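Flavin-dependent monooxygenase, oxygenase subunit HsaA (Mycobacterium tuberculosis, PDB 3AFF) probably hydroxylates the phenolic steroid intermediate 3-HSA to the catechol 3,4-DHSA during cholesterol breakdown, using reduced flavin and molecular oxygen. Local coordinates at residues M236-I241 with R324-A329. Sequence-based numbering, arbitrary orientation.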
loop_
_atom_site.group_PDB
_atom_site.type_symbol
_atom_site.label_atom_id
_atom_site.label_comp_id
_atom_site.label_asym_id
_atom_site.label_seq_id
_atom_site.Cartn_x
_atom_site.Cartn_y
_atom_site.Cartn_z
ATOM N N MET A 236 4.687 30.311 -22.935
ATOM C CA MET A 236 5.911 30.924 -23.532
ATOM C C MET A 236 6.793 31.618 -22.481
ATOM O O MET A 236 7.989 31.573 -22.495
ATOM C CB MET A 236 5.507 31.924 -24.623
ATOM C CG MET A 236 4.926 31.249 -25.898
ATOM S SD MET A 236 6.180 30.405 -26.883
ATOM C CE MET A 236 7.099 31.705 -27.649
ATOM N N HIS A 237 6.145 32.291 -21.563
ATOM C CA HIS A 237 6.814 33.122 -20.585
ATOM C C HIS A 237 7.633 32.276 -19.596
ATOM O O HIS A 237 8.844 32.533 -19.469
ATOM C CB HIS A 237 5.800 34.096 -19.870
ATOM C CG HIS A 237 6.411 34.906 -18.776
ATOM N ND1 HIS A 237 7.607 35.579 -18.928
ATOM C CD2 HIS A 237 5.985 35.179 -17.520
ATOM C CE1 HIS A 237 7.923 36.173 -17.789
ATOM N NE2 HIS A 237 6.930 35.989 -16.938
ATOM N N PRO A 238 7.029 31.302 -18.881
ATOM C CA PRO A 238 7.955 30.477 -18.068
ATOM C C PRO A 238 8.957 29.588 -18.819
ATOM O O PRO A 238 10.042 29.397 -18.330
ATOM C CB PRO A 238 6.989 29.603 -17.198
ATOM C CG PRO A 238 5.806 29.512 -17.961
ATOM C CD PRO A 238 5.630 30.940 -18.572
ATOM N N THR A 239 8.610 29.042 -19.999
ATOM C CA THR A 239 9.571 28.233 -20.765
ATOM C C THR A 239 10.793 29.028 -21.067
ATOM O O THR A 239 11.890 28.486 -21.135
ATOM C CB THR A 239 8.941 27.630 -22.066
ATOM O OG1 THR A 239 7.777 26.924 -21.716
ATOM C CG2 THR A 239 9.874 26.660 -22.776
ATOM N N THR A 240 10.657 30.336 -21.216
ATOM C CA THR A 240 11.819 31.217 -21.459
ATOM C C THR A 240 12.931 31.039 -20.455
ATOM O O THR A 240 14.113 31.127 -20.827
ATOM C CB THR A 240 11.386 32.778 -21.481
ATOM O OG1 THR A 240 12.475 33.653 -21.726
ATOM C CG2 THR A 240 10.779 33.240 -20.112
ATOM N N ILE A 241 12.524 30.807 -19.200
ATOM C CA ILE A 241 13.364 30.606 -18.007
ATOM C C ILE A 241 13.768 29.100 -17.834
ATOM O O ILE A 241 14.929 28.790 -17.613
ATOM C CB ILE A 241 12.505 31.123 -16.720
ATOM C CG1 ILE A 241 12.474 32.631 -16.708
ATOM C CG2 ILE A 241 13.072 30.726 -15.367
ATOM C CD1 ILE A 241 13.549 33.266 -17.533
ATOM N N ARG A 324 2.532 22.858 -14.654
ATOM C CA ARG A 324 3.024 21.971 -13.632
ATOM C C ARG A 324 4.357 21.375 -14.054
ATOM O O ARG A 324 5.229 21.174 -13.209
ATOM C CB ARG A 324 1.991 20.930 -13.203
ATOM C CG ARG A 324 1.302 20.188 -14.301
ATOM C CD ARG A 324 1.117 18.652 -13.969
ATOM N NE ARG A 324 2.061 17.839 -14.778
ATOM C CZ ARG A 324 1.762 16.774 -15.548
ATOM N NH1 ARG A 324 0.516 16.300 -15.642
ATOM N NH2 ARG A 324 2.744 16.160 -16.221
ATOM N N ASP A 325 4.551 21.145 -15.351
ATOM C CA ASP A 325 5.838 20.665 -15.834
ATOM C C ASP A 325 6.996 21.637 -15.712
ATOM O O ASP A 325 8.148 21.192 -15.717
ATOM C CB ASP A 325 5.729 20.085 -17.269
ATOM C CG ASP A 325 4.951 18.769 -17.313
ATOM O OD1 ASP A 325 4.673 18.208 -16.223
ATOM O OD2 ASP A 325 4.607 18.299 -18.419
ATOM N N GLN A 326 6.747 22.950 -15.589
ATOM C CA GLN A 326 7.870 23.889 -15.389
ATOM C C GLN A 326 8.655 23.555 -14.129
ATOM O O GLN A 326 9.856 23.409 -14.185
ATOM C CB GLN A 326 7.388 25.363 -15.305
ATOM C CG GLN A 326 6.529 25.795 -16.526
ATOM C CD GLN A 326 7.302 25.967 -17.825
ATOM O OE1 GLN A 326 6.694 25.999 -18.939
ATOM N NE2 GLN A 326 8.609 26.112 -17.719
ATOM N N VAL A 327 7.994 23.447 -12.982
ATOM C CA VAL A 327 8.697 22.981 -11.778
ATOM C C VAL A 327 9.245 21.562 -11.853
ATOM O O VAL A 327 10.304 21.319 -11.303
ATOM C CB VAL A 327 7.908 23.167 -10.418
ATOM C CG1 VAL A 327 7.601 24.626 -10.226
ATOM C CG2 VAL A 327 6.662 22.382 -10.436
ATOM N N ARG A 328 8.557 20.635 -12.512
ATOM C CA ARG A 328 9.077 19.270 -12.547
ATOM C C ARG A 328 10.407 19.249 -13.327
ATOM O O ARG A 328 11.390 18.682 -12.861
ATOM C CB ARG A 328 8.080 18.308 -13.177
ATOM C CG ARG A 328 6.700 18.325 -12.491
ATOM C CD ARG A 328 5.865 17.041 -12.728
ATOM N NE ARG A 328 4.650 17.078 -11.866
ATOM C CZ ARG A 328 3.473 16.497 -12.167
ATOM N NH1 ARG A 328 3.345 15.809 -13.299
ATOM N NH2 ARG A 328 2.413 16.590 -11.353
ATOM N N ALA A 329 10.439 19.896 -14.496
ATOM C CA ALA A 329 11.630 19.900 -15.324
ATOM C C ALA A 329 12.809 20.550 -14.631
ATOM O O ALA A 329 13.899 19.996 -14.581
ATOM C CB ALA A 329 11.357 20.592 -16.625
#
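Q326 reaches from helix 316-342 across to P238 and T239 of helix 233-259, joining two helices of the C-terminal helical domain of this acyl-CoA dehydrogenase-like fold. It crosses both partner side chains at about a right angle. Its chain bends at chi2 (-72°), which lays the carboxamide beside the pyrrolidine ring: CD of Q326 lies 3.7 Å from CB of P238. The T239 hydroxyl hydrogen-bonds to the carbonyl oxygen of T235, one turn earlier in its own helix; OE1 of Q326, 3.1 Å from OG1 of T239, is a competing acceptor for the same single proton. With chi1 at -54°, the T239 hydroxyl sits beside its own backbone N, within range of both acceptors. NE2 of Q326 makes a weak hydrogen bond to OG of S242. The site is buried: L297 of helix 286-309 touches Q326, while V301 and F69 pack on T239. A369, a probable FMN-binding residue, has its side chain about 7 Å from that of Q326. At 3.6 Å, NE2 of Q326 only lies near O of P238 and is not hydrogen-bonded to it; that carbonyl accepts the backbone N-H of I241.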